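Local structure of pseudoperoxidase (Leishmania major, 5VIA) at residues A[184-187]-A[188-191]; A[252-255]-A[256-260]; A[263-266]-A[267-271]. The protein binds heme b through two axial protein ligands and belongs to the peroxidase family, though it is named a pseudoperoxidase. All coordinates share one frame; numbering follows the deposited sequence.

Interaction 1 (A[184-187]-A[188-191]); sequences NNRY and YQFL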
ATOM      1  N   ASN A 184       1.908  -2.181 -12.062  1.00 29.85           N
ATOM      2  CA  ASN A 184       0.902  -2.096 -13.118  1.00 30.52           C
ATOM      3  C   ASN A 184      -0.264  -3.041 -12.849  1.00 29.83           C
ATOM      4  O   ASN A 184      -0.419  -3.535 -11.735  1.00 29.87           O
ATOM      5  CB  ASN A 184       1.525  -2.356 -14.491  1.00 30.77           C
ATOM      6  CG  ASN A 184       2.102  -3.751 -14.619  1.00 32.30           C
ATOM      7  OD1 ASN A 184       1.826  -4.635 -13.800  1.00 32.00           O
ATOM      8  ND2 ASN A 184       2.919  -3.956 -15.647  1.00 33.71           N
ATOM      9  N   ASN A 185      -1.068  -3.298 -13.875  1.00 28.79           N
ATOM     10  CA  ASN A 185      -2.284  -4.094 -13.706  1.00 29.13           C
ATOM     11  C   ASN A 185      -2.052  -5.603 -13.798  1.00 31.17           C
ATOM     12  O   ASN A 185      -2.995  -6.371 -13.979  1.00 29.63           O
ATOM     13  CB  ASN A 185      -3.331  -3.676 -14.741  1.00 28.40           C
ATOM     14  CG  ASN A 185      -2.879  -3.931 -16.159  1.00 31.17           C
ATOM     15  OD1 ASN A 185      -1.683  -3.957 -16.440  1.00 30.06           O
ATOM     16  ND2 ASN A 185      -3.835  -4.131 -17.066  1.00 30.43           N
ATOM     17  N   ARG A 186      -0.799  -6.032 -13.677  1.00 30.39           N
ATOM     18  CA  ARG A 186      -0.503  -7.458 -13.776  1.00 31.94           C
ATOM     19  C   ARG A 186      -1.150  -8.229 -12.623  1.00 28.66           C
ATOM     20  O   ARG A 186      -1.509  -9.389 -12.771  1.00 31.12           O
ATOM     21  CB  ARG A 186       1.014  -7.692 -13.805  1.00 32.67           C
ATOM     22  CG  ARG A 186       1.391  -9.069 -14.339  1.00 35.21           C
ATOM     23  CD  ARG A 186       2.895  -9.208 -14.622  1.00 32.88           C
ATOM     24  NE  ARG A 186       3.256 -10.626 -14.667  1.00 35.52           N
ATOM     25  CZ  ARG A 186       3.499 -11.355 -13.581  1.00 33.46           C
ATOM     26  NH1 ARG A 186       3.434 -10.797 -12.380  1.00 30.46           N
ATOM     27  NH2 ARG A 186       3.795 -12.636 -13.697  1.00 36.16           N
ATOM     28  N   TYR A 187      -1.296  -7.563 -11.482  1.00 26.76           N
ATOM     29  CA  TYR A 187      -1.978  -8.116 -10.314  1.00 29.82           C
ATOM     30  C   TYR A 187      -3.313  -8.780 -10.685  1.00 30.66           C
ATOM     31  O   TYR A 187      -3.571  -9.937 -10.328  1.00 29.96           O
ATOM     32  CB  TYR A 187      -2.197  -6.992  -9.287  1.00 27.39           C
ATOM     33  CG  TYR A 187      -3.127  -7.330  -8.144  1.00 28.93           C
ATOM     34  CD1 TYR A 187      -2.689  -8.078  -7.051  1.00 28.49           C
ATOM     35  CD2 TYR A 187      -4.441  -6.883  -8.144  1.00 29.02           C
ATOM     36  CE1 TYR A 187      -3.555  -8.384  -5.989  1.00 29.48           C
ATOM     37  CE2 TYR A 187      -5.308  -7.181  -7.093  1.00 29.70           C
ATOM     38  CZ  TYR A 187      -4.860  -7.929  -6.023  1.00 29.31           C
ATOM     39  OH  TYR A 187      -5.731  -8.221  -4.993  1.00 29.35           O
ATOM     40  N   TYR A 188      -4.149  -8.050 -11.421  1.00 29.27           N
ATOM     41  CA  TYR A 188      -5.456  -8.561 -11.826  1.00 29.81           C
ATOM     42  C   TYR A 188      -5.340  -9.756 -12.758  1.00 30.74           C
ATOM     43  O   TYR A 188      -6.103 -10.724 -12.647  1.00 31.20           O
ATOM     44  CB  TYR A 188      -6.255  -7.442 -12.501  1.00 29.75           C
ATOM     45  CG  TYR A 188      -6.225  -6.189 -11.673  1.00 27.75           C
ATOM     46  CD1 TYR A 188      -6.932  -6.118 -10.485  1.00 27.22           C
ATOM     47  CD2 TYR A 188      -5.458  -5.096 -12.056  1.00 26.64           C
ATOM     48  CE1 TYR A 188      -6.889  -4.988  -9.701  1.00 28.35           C
ATOM     49  CE2 TYR A 188      -5.416  -3.952 -11.283  1.00 26.27           C
ATOM     50  CZ  TYR A 188      -6.129  -3.908 -10.104  1.00 26.69           C
ATOM     51  OH  TYR A 188      -6.084  -2.790  -9.314  1.00 25.47           O
ATOM     52  N   GLN A 189      -4.397  -9.675 -13.691  1.00 36.23           N
ATOM     53  CA  GLN A 189      -4.195 -10.743 -14.656  1.00 37.17           C
ATOM     54  C   GLN A 189      -3.723 -11.988 -13.917  1.00 37.79           C
ATOM     55  O   GLN A 189      -4.135 -13.104 -14.234  1.00 38.71           O
ATOM     56  CB  GLN A 189      -3.168 -10.311 -15.713  1.00 37.20           C
ATOM     57  CG  GLN A 189      -3.580  -9.055 -16.494  1.00 36.18           C
ATOM     58  CD  GLN A 189      -2.465  -8.486 -17.352  1.00 36.81           C
ATOM     59  OE1 GLN A 189      -1.303  -8.878 -17.228  1.00 37.49           O
ATOM     60  NE2 GLN A 189      -2.812  -7.552 -18.226  1.00 35.92           N
ATOM     61  N   PHE A 190      -2.865 -11.782 -12.920  1.00 34.74           N
ATOM     62  CA  PHE A 190      -2.295 -12.886 -12.150  1.00 34.94           C
ATOM     63  C   PHE A 190      -3.367 -13.619 -11.341  1.00 36.49           C
ATOM     64  O   PHE A 190      -3.448 -14.854 -11.389  1.00 35.76           O
ATOM     65  CB  PHE A 190      -1.186 -12.380 -11.227  1.00 33.62           C
ATOM     66  CG  PHE A 190      -0.442 -13.477 -10.519  1.00 35.52           C
ATOM     67  CD1 PHE A 190       0.679 -14.061 -11.101  1.00 35.88           C
ATOM     68  CD2 PHE A 190      -0.870 -13.934  -9.279  1.00 35.22           C
ATOM     69  CE1 PHE A 190       1.359 -15.068 -10.454  1.00 37.23           C
ATOM     70  CE2 PHE A 190      -0.196 -14.945  -8.631  1.00 37.27           C
ATOM     71  CZ  PHE A 190       0.918 -15.506  -9.213  1.00 37.91           C
ATOM     72  N   LEU A 191      -4.182 -12.858 -10.606  1.00 32.20           N
ATOM     73  CA  LEU A 191      -5.266 -13.436  -9.807  1.00 33.48           C
ATOM     74  C   LEU A 191      -6.204 -14.287 -10.657  1.00 34.27           C
ATOM     75  O   LEU A 191      -6.493 -15.437 -10.310  1.00 35.19           O
ATOM     76  CB  LEU A 191      -6.072 -12.348  -9.083  1.00 31.78           C
ATOM     77  CG  LEU A 191      -5.399 -11.606  -7.925  1.00 31.92           C
ATOM     78  CD1 LEU A 191      -6.427 -10.813  -7.137  1.00 32.45           C
ATOM     79  CD2 LEU A 191      -4.653 -12.537  -7.004  1.00 32.74           C
TER
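Y187 and Y188 meet in a T-shaped (edge-to-face) pair at the start of helix 186-194. The CD2 edge of Y187 points at one face of Y188, near its rim, with Y187 CD2 3.5 Å from Y188 CE1 and the planes at 82°. Y187 has CG anti to its backbone N (chi1 168°), whereas Y188 has CG anti to its carbonyl carbon (chi1 -49°); these torsions turn the two rings so that the edge of one meets the face of the other. L191, one turn on, lies over a face of Y187, and its CD1 comes within 3.4 Å of Y187 OH. L191 N donates to Y187 O (3.0 Å).

Tyrosine suits both places, since each ring packs in the interior while its hydroxyl has a polar partner: Y187 OH bonds E243, Y188 OH the carbonyl of V153. N185 ND2 bonds the carbonyl of Y259 and Q189 NE2 that of A260, both on helix 250-261. The bond from R186 N to N184 OD1 (3.0 Å) closes an Asx turn that leads into the helix. The side chain of Y187 lies about 4 Å from that of H159, an axial ligand of the heme iron, beside a peroxidase-family heme pocket.

Interaction 2 (A[252-255]-A[256-260]); sequences WREL and VVRYA
L255 and Y259 run alongside each other from successive turns of helix 250-261. Their apolar contact is loose: L255 CD2 is 4.4 Å from Y259 CZ. Closer is the backbone, for L255 O sits over a face of the Y259 ring, 3.2 Å from Y259 CG. Y259 has CG beside its backbone N (chi1 -71°), which swings the ring back over that carbonyl. W252 and V256 make the other apolar pair, with V256 CG2 3.9 Å from W252 CD1. V256 also touches L192 of helix 186-194; a short branched side chain suits so close an approach of two helices.

Backbone hydrogen bonds join each residue from W252 to L255 with the one four places on; V257 N to R253 O, at 2.7 Å, is the shortest. Y259 OH bonds the carbonyl of A150.

Of the charged side chains, E254 and R258 occupy the outer side. E254 bends at chi2 (65°), bringing OE1 3.8 Å from V257 CG1, while E254 OE2 and R258 NE remain 4.2 Å apart, close enough for a weak attraction at most, beyond a salt bridge. R253 lies at the boundary, its NH2 in a salt bridge with E195 and its NE bonded to the carbonyl of L247.

The whole is a regular amphipathic alpha-helix, its aromatic side packed on helix 149-155 of the peroxidase fold.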
ATOM      1  N   TRP A 252     -17.014  -6.850  -7.763  1.00 32.80           N
ATOM      2  CA  TRP A 252     -15.567  -6.828  -7.529  1.00 33.09           C
ATOM      3  C   TRP A 252     -14.823  -7.517  -8.672  1.00 34.29           C
ATOM      4  O   TRP A 252     -13.850  -6.980  -9.214  1.00 33.82           O
ATOM      5  CB  TRP A 252     -15.235  -7.540  -6.214  1.00 35.53           C
ATOM      6  CG  TRP A 252     -13.799  -7.400  -5.797  1.00 37.73           C
ATOM      7  CD1 TRP A 252     -12.730  -8.165  -6.204  1.00 39.78           C
ATOM      8  CD2 TRP A 252     -13.271  -6.431  -4.883  1.00 38.51           C
ATOM      9  NE1 TRP A 252     -11.575  -7.720  -5.593  1.00 38.87           N
ATOM     10  CE2 TRP A 252     -11.885  -6.663  -4.776  1.00 37.75           C
ATOM     11  CE3 TRP A 252     -13.842  -5.394  -4.136  1.00 35.36           C
ATOM     12  CZ2 TRP A 252     -11.068  -5.890  -3.959  1.00 36.97           C
ATOM     13  CZ3 TRP A 252     -13.022  -4.631  -3.327  1.00 33.62           C
ATOM     14  CH2 TRP A 252     -11.661  -4.878  -3.245  1.00 34.79           C
ATOM     15  N   ARG A 253     -15.279  -8.713  -9.023  1.00 40.33           N
ATOM     16  CA  ARG A 253     -14.662  -9.486 -10.096  1.00 41.17           C
ATOM     17  C   ARG A 253     -14.717  -8.767 -11.446  1.00 40.25           C
ATOM     18  O   ARG A 253     -13.733  -8.761 -12.181  1.00 39.41           O
ATOM     19  CB  ARG A 253     -15.304 -10.872 -10.209  1.00 41.59           C
ATOM     20  CG  ARG A 253     -14.857 -11.637 -11.450  1.00 43.87           C
ATOM     21  CD  ARG A 253     -15.511 -12.998 -11.553  1.00 46.71           C
ATOM     22  NE  ARG A 253     -14.633 -14.045 -11.048  1.00 49.06           N
ATOM     23  CZ  ARG A 253     -13.776 -14.722 -11.801  1.00 50.39           C
ATOM     24  NH1 ARG A 253     -13.679 -14.472 -13.100  1.00 52.24           N
ATOM     25  NH2 ARG A 253     -13.025 -15.657 -11.260  1.00 52.87           N
ATOM     26  N   GLU A 254     -15.860  -8.163 -11.780  1.00 39.76           N
ATOM     27  CA  GLU A 254     -15.947  -7.422 -13.039  1.00 40.13           C
ATOM     28  C   GLU A 254     -14.942  -6.269 -13.097  1.00 37.63           C
ATOM     29  O   GLU A 254     -14.432  -5.945 -14.163  1.00 40.10           O
ATOM     30  CB  GLU A 254     -17.369  -6.926 -13.319  1.00 43.44           C
ATOM     31  CG  GLU A 254     -17.475  -5.820 -14.393  1.00 49.76           C
ATOM     32  CD  GLU A 254     -17.061  -6.240 -15.827  1.00 55.00           C
ATOM     33  OE1 GLU A 254     -16.094  -7.019 -16.022  1.00 54.45           O
ATOM     34  OE2 GLU A 254     -17.715  -5.754 -16.783  1.00 58.21           O
ATOM     35  N   LEU A 255     -14.638  -5.667 -11.951  1.00 29.92           N
ATOM     36  CA  LEU A 255     -13.605  -4.635 -11.910  1.00 29.11           C
ATOM     37  C   LEU A 255     -12.206  -5.248 -12.093  1.00 32.42           C
ATOM     38  O   LEU A 255     -11.348  -4.670 -12.771  1.00 30.99           O
ATOM     39  CB  LEU A 255     -13.690  -3.827 -10.609  1.00 29.31           C
ATOM     40  CG  LEU A 255     -14.918  -2.896 -10.516  1.00 29.90           C
ATOM     41  CD1 LEU A 255     -15.210  -2.436  -9.089  1.00 28.52           C
ATOM     42  CD2 LEU A 255     -14.673  -1.694 -11.380  1.00 30.39           C
ATOM     43  N   VAL A 256     -11.981  -6.419 -11.502  1.00 27.31           N
ATOM     44  CA  VAL A 256     -10.701  -7.114 -11.670  1.00 27.42           C
ATOM     45  C   VAL A 256     -10.522  -7.535 -13.135  1.00 32.88           C
ATOM     46  O   VAL A 256      -9.464  -7.319 -13.729  1.00 33.49           O
ATOM     47  CB  VAL A 256     -10.599  -8.332 -10.741  1.00 28.63           C
ATOM     48  CG1 VAL A 256      -9.422  -9.233 -11.156  1.00 29.26           C
ATOM     49  CG2 VAL A 256     -10.432  -7.866  -9.309  1.00 26.39           C
ATOM     50  N   VAL A 257     -11.570  -8.108 -13.718  1.00 29.64           N
ATOM     51  CA  VAL A 257     -11.561  -8.498 -15.124  1.00 32.40           C
ATOM     52  C   VAL A 257     -11.313  -7.291 -16.039  1.00 34.27           C
ATOM     53  O   VAL A 257     -10.515  -7.356 -16.983  1.00 33.60           O
ATOM     54  CB  VAL A 257     -12.892  -9.181 -15.513  1.00 37.03           C
ATOM     55  CG1 VAL A 257     -13.125  -9.120 -17.018  1.00 39.53           C
ATOM     56  CG2 VAL A 257     -12.905 -10.622 -15.032  1.00 34.65           C
ATOM     57  N   ARG A 258     -12.000  -6.194 -15.744  1.00 35.08           N
ATOM     58  CA  ARG A 258     -11.873  -4.964 -16.514  1.00 36.65           C
ATOM     59  C   ARG A 258     -10.465  -4.353 -16.457  1.00 35.40           C
ATOM     60  O   ARG A 258      -9.948  -3.904 -17.483  1.00 32.92           O
ATOM     61  CB  ARG A 258     -12.908  -3.961 -16.011  1.00 40.41           C
ATOM     62  CG  ARG A 258     -12.923  -2.633 -16.706  1.00 47.19           C
ATOM     63  CD  ARG A 258     -14.311  -2.010 -16.584  1.00 57.62           C
ATOM     64  NE  ARG A 258     -15.188  -2.495 -17.644  1.00 64.05           N
ATOM     65  CZ  ARG A 258     -15.374  -1.866 -18.800  1.00 65.10           C
ATOM     66  NH1 ARG A 258     -14.756  -0.714 -19.042  1.00 61.03           N
ATOM     67  NH2 ARG A 258     -16.181  -2.389 -19.713  1.00 67.89           N
ATOM     68  N   TYR A 259      -9.859  -4.341 -15.268  1.00 30.74           N
ATOM     69  CA  TYR A 259      -8.534  -3.754 -15.067  1.00 28.20           C
ATOM     70  C   TYR A 259      -7.464  -4.640 -15.689  1.00 29.78           C
ATOM     71  O   TYR A 259      -6.414  -4.157 -16.103  1.00 30.41           O
ATOM     72  CB  TYR A 259      -8.242  -3.553 -13.573  1.00 26.06           C
ATOM     73  CG  TYR A 259      -9.050  -2.442 -12.893  1.00 28.64           C
ATOM     74  CD1 TYR A 259      -9.702  -1.464 -13.635  1.00 29.23           C
ATOM     75  CD2 TYR A 259      -9.143  -2.377 -11.509  1.00 28.19           C
ATOM     76  CE1 TYR A 259     -10.426  -0.445 -13.009  1.00 30.00           C
ATOM     77  CE2 TYR A 259      -9.865  -1.361 -10.871  1.00 25.29           C
ATOM     78  CZ  TYR A 259     -10.502  -0.405 -11.629  1.00 29.16           C
ATOM     79  OH  TYR A 259     -11.222   0.600 -11.000  1.00 26.80           O
ATOM     80  N   ALA A 260      -7.738  -5.938 -15.749  1.00 31.71           N
ATOM     81  CA  ALA A 260      -6.806  -6.891 -16.348  1.00 33.43           C
ATOM     82  C   ALA A 260      -6.671  -6.646 -17.846  1.00 37.49           C
ATOM     83  O   ALA A 260      -5.616  -6.909 -18.442  1.00 36.53           O
ATOM     84  CB  ALA A 260      -7.271  -8.321 -16.089  1.00 31.87           C
TER

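Interaction 3 (A[263-266]-A[267-271]); sequences EELW and REQFQ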
ATOM      1  N   GLU A 263      -5.660  -1.313 -19.082  1.00 32.88           N
ATOM      2  CA  GLU A 263      -4.656  -0.670 -18.236  1.00 31.95           C
ATOM      3  C   GLU A 263      -4.899   0.828 -18.107  1.00 33.23           C
ATOM      4  O   GLU A 263      -4.650   1.417 -17.055  1.00 29.25           O
ATOM      5  CB  GLU A 263      -3.248  -0.920 -18.786  1.00 33.89           C
ATOM      6  CG  GLU A 263      -2.158  -0.433 -17.844  1.00 32.48           C
ATOM      7  CD  GLU A 263      -0.785  -0.927 -18.248  1.00 39.35           C
ATOM      8  OE1 GLU A 263      -0.587  -1.252 -19.443  1.00 41.01           O
ATOM      9  OE2 GLU A 263       0.090  -0.983 -17.356  1.00 39.13           O
ATOM     10  N   GLU A 264      -5.394   1.445 -19.176  1.00 34.06           N
ATOM     11  CA  GLU A 264      -5.648   2.883 -19.153  1.00 33.78           C
ATOM     12  C   GLU A 264      -6.708   3.242 -18.106  1.00 34.07           C
ATOM     13  O   GLU A 264      -6.540   4.200 -17.333  1.00 31.89           O
ATOM     14  CB  GLU A 264      -6.069   3.376 -20.540  1.00 38.93           C
ATOM     15  CG  GLU A 264      -6.415   4.859 -20.582  1.00 42.43           C
ATOM     16  CD  GLU A 264      -6.900   5.311 -21.950  1.00 55.13           C
ATOM     17  OE1 GLU A 264      -6.906   4.490 -22.896  1.00 60.59           O
ATOM     18  OE2 GLU A 264      -7.280   6.495 -22.077  1.00 58.64           O
ATOM     19  N   LEU A 265      -7.797   2.478 -18.081  1.00 34.23           N
ATOM     20  CA  LEU A 265      -8.854   2.715 -17.100  1.00 35.84           C
ATOM     21  C   LEU A 265      -8.304   2.488 -15.703  1.00 35.31           C
ATOM     22  O   LEU A 265      -8.553   3.286 -14.798  1.00 30.78           O
ATOM     23  CB  LEU A 265     -10.046   1.794 -17.341  1.00 39.15           C
ATOM     24  CG  LEU A 265     -11.122   1.862 -16.252  1.00 39.00           C
ATOM     25  CD1 LEU A 265     -11.733   3.258 -16.159  1.00 36.85           C
ATOM     26  CD2 LEU A 265     -12.197   0.831 -16.514  1.00 39.91           C
ATOM     27  N   TRP A 266      -7.539   1.408 -15.530  1.00 28.89           N
ATOM     28  CA  TRP A 266      -6.958   1.130 -14.225  1.00 29.46           C
ATOM     29  C   TRP A 266      -6.082   2.282 -13.731  1.00 27.01           C
ATOM     30  O   TRP A 266      -6.186   2.678 -12.566  1.00 25.87           O
ATOM     31  CB  TRP A 266      -6.163  -0.184 -14.192  1.00 28.72           C
ATOM     32  CG  TRP A 266      -5.322  -0.239 -12.943  1.00 27.46           C
ATOM     33  CD1 TRP A 266      -5.746  -0.524 -11.677  1.00 24.50           C
ATOM     34  CD2 TRP A 266      -3.922   0.070 -12.838  1.00 27.95           C
ATOM     35  NE1 TRP A 266      -4.689  -0.437 -10.795  1.00 25.97           N
ATOM     36  CE2 TRP A 266      -3.562  -0.073 -11.484  1.00 26.69           C
ATOM     37  CE3 TRP A 266      -2.942   0.437 -13.766  1.00 27.02           C
ATOM     38  CZ2 TRP A 266      -2.264   0.153 -11.032  1.00 24.60           C
ATOM     39  CZ3 TRP A 266      -1.651   0.650 -13.319  1.00 27.95           C
ATOM     40  CH2 TRP A 266      -1.322   0.506 -11.966  1.00 27.34           C
ATOM     41  N   ARG A 267      -5.223   2.821 -14.598  1.00 28.76           N
ATOM     42  CA  ARG A 267      -4.340   3.919 -14.182  1.00 28.49           C
ATOM     43  C   ARG A 267      -5.118   5.135 -13.667  1.00 31.83           C
ATOM     44  O   ARG A 267      -4.721   5.791 -12.692  1.00 25.87           O
ATOM     45  CB  ARG A 267      -3.415   4.347 -15.320  1.00 32.08           C
ATOM     46  CG  ARG A 267      -2.278   3.363 -15.595  1.00 35.09           C
ATOM     47  CD  ARG A 267      -1.199   3.986 -16.475  1.00 41.37           C
ATOM     48  NE  ARG A 267      -1.688   4.333 -17.803  1.00 48.08           N
ATOM     49  CZ  ARG A 267      -1.438   3.619 -18.899  1.00 52.27           C
ATOM     50  NH1 ARG A 267      -0.701   2.518 -18.819  1.00 53.61           N
ATOM     51  NH2 ARG A 267      -1.918   4.004 -20.075  1.00 51.24           N
ATOM     52  N   GLU A 268      -6.231   5.434 -14.324  1.00 34.54           N
ATOM     53  CA  GLU A 268      -7.060   6.566 -13.917  1.00 33.90           C
ATOM     54  C   GLU A 268      -7.622   6.349 -12.518  1.00 30.35           C
ATOM     55  O   GLU A 268      -7.514   7.219 -11.646  1.00 29.87           O
ATOM     56  CB  GLU A 268      -8.209   6.752 -14.908  1.00 33.20           C
ATOM     57  CG  GLU A 268      -9.186   7.829 -14.497  1.00 39.46           C
ATOM     58  CD  GLU A 268     -10.424   7.840 -15.365  1.00 43.75           C
ATOM     59  OE1 GLU A 268     -10.578   8.796 -16.159  1.00 46.27           O
ATOM     60  OE2 GLU A 268     -11.241   6.895 -15.248  1.00 39.33           O
ATOM     61  N   GLN A 269      -8.217   5.178 -12.309  1.00 27.36           N
ATOM     62  CA  GLN A 269      -8.836   4.838 -11.028  1.00 26.74           C
ATOM     63  C   GLN A 269      -7.796   4.712  -9.906  1.00 26.44           C
ATOM     64  O   GLN A 269      -8.051   5.085  -8.756  1.00 23.13           O
ATOM     65  CB  GLN A 269      -9.642   3.545 -11.186  1.00 24.66           C
ATOM     66  CG  GLN A 269     -10.797   3.692 -12.181  1.00 28.25           C
ATOM     67  CD  GLN A 269     -11.831   4.691 -11.688  1.00 31.80           C
ATOM     68  OE1 GLN A 269     -12.170   4.698 -10.503  1.00 29.27           O
ATOM     69  NE2 GLN A 269     -12.334   5.544 -12.589  1.00 33.43           N
ATOM     70  N   PHE A 270      -6.620   4.193 -10.250  1.00 28.12           N
ATOM     71  CA  PHE A 270      -5.545   4.037  -9.278  1.00 22.50           C
ATOM     72  C   PHE A 270      -5.125   5.387  -8.720  1.00 23.74           C
ATOM     73  O   PHE A 270      -5.004   5.561  -7.511  1.00 23.77           O
ATOM     74  CB  PHE A 270      -4.321   3.357  -9.931  1.00 24.70           C
ATOM     75  CG  PHE A 270      -3.131   3.256  -9.014  1.00 24.26           C
ATOM     76  CD1 PHE A 270      -3.047   2.237  -8.085  1.00 22.40           C
ATOM     77  CD2 PHE A 270      -2.105   4.196  -9.070  1.00 28.10           C
ATOM     78  CE1 PHE A 270      -1.955   2.143  -7.220  1.00 24.31           C
ATOM     79  CE2 PHE A 270      -1.002   4.108  -8.214  1.00 24.63           C
ATOM     80  CZ  PHE A 270      -0.932   3.075  -7.292  1.00 23.47           C
ATOM     81  N   GLN A 271      -4.893   6.347  -9.605  1.00 23.90           N
ATOM     82  CA  GLN A 271      -4.371   7.633  -9.169  1.00 24.65           C
ATOM     83  C   GLN A 271      -5.429   8.371  -8.375  1.00 24.41           C
ATOM     84  O   GLN A 271      -5.123   9.032  -7.378  1.00 24.38           O
ATOM     85  CB  GLN A 271      -3.860   8.452 -10.365  1.00 26.21           C
ATOM     86  CG  GLN A 271      -2.675   7.768 -11.074  1.00 28.04           C
ATOM     87  CD  GLN A 271      -2.060   8.620 -12.159  1.00 31.15           C
ATOM     88  OE1 GLN A 271      -1.209   9.464 -11.885  1.00 32.64           O
ATOM     89  NE2 GLN A 271      -2.472   8.393 -13.400  1.00 31.62           N
TER
HETATM   90  O   HOH W   1       0.857   1.506 -15.916  1.00 45.56           O
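R267 reaches back along its own helix toward E263, one turn earlier, and its path crosses the indole of W266 at about a right angle. R267 CG lies 3.5 Å from W266 CE3: the aliphatic stem rests against the rim of the benzene part of the indole, a fit that arginine can provide while its charged end travels on. A bend at chi3 (-64°) turns the guanidinium back over the first turn, where E263 O lies on the side of one of its faces. The salt bridge is long, E263 OE1 to R267 NH1 being 3.8 Å. One water supplements it, donating to E263 OE2 at 3.0 Å and accepting weakly from R267 NH1. Both residues are partly exposed, so solvent probably screens the pair.

One turn on from W266, F270 packs against the same side of the indole. F270 CB stands over the five-membered ring in a CH-pi contact, 4.1 Å from its centroid, and F270 CD1 is 3.7 Å from W266 CZ2. The side chains run alongside each other and the ring planes meet obliquely at 41°. F270 N donates to W266 O (2.8 Å). Tryptophan suits this buried place because its broad ring packs while NE1 bonds the carbonyl of A154. The F270 side chain is about 6 Å from the heme.

Helix 263-279 thus leans through W266 on Y188 of helix 186-194 and Y259 of helix 250-261, through L265 on R258 and Y259, and through Q269 on helix 149-155.

In the fold
All three are local contacts between successive turns of a helix, the first including the loop that enters it, and their aromatic residues meet where the helices converge: Y188 of interaction 1, Y259 of interaction 2 and W266 of interaction 3 contact one another. Interaction 1 is the most buried, its chemistry dominated by tyrosines with internal polar partners. Interactions 2 and 3 are each partly buried, with an aromatic side turned inward and most charges outward; acid and arginine stay apart in 252-260 but form a long, water-assisted bridge in 263-271. Between helices the bonding also differs. N185 and Q189 probably donate to the carbonyls of Y259 and A260, tying interactions 1 and 2 together, whereas interaction 3 meets both largely by packing.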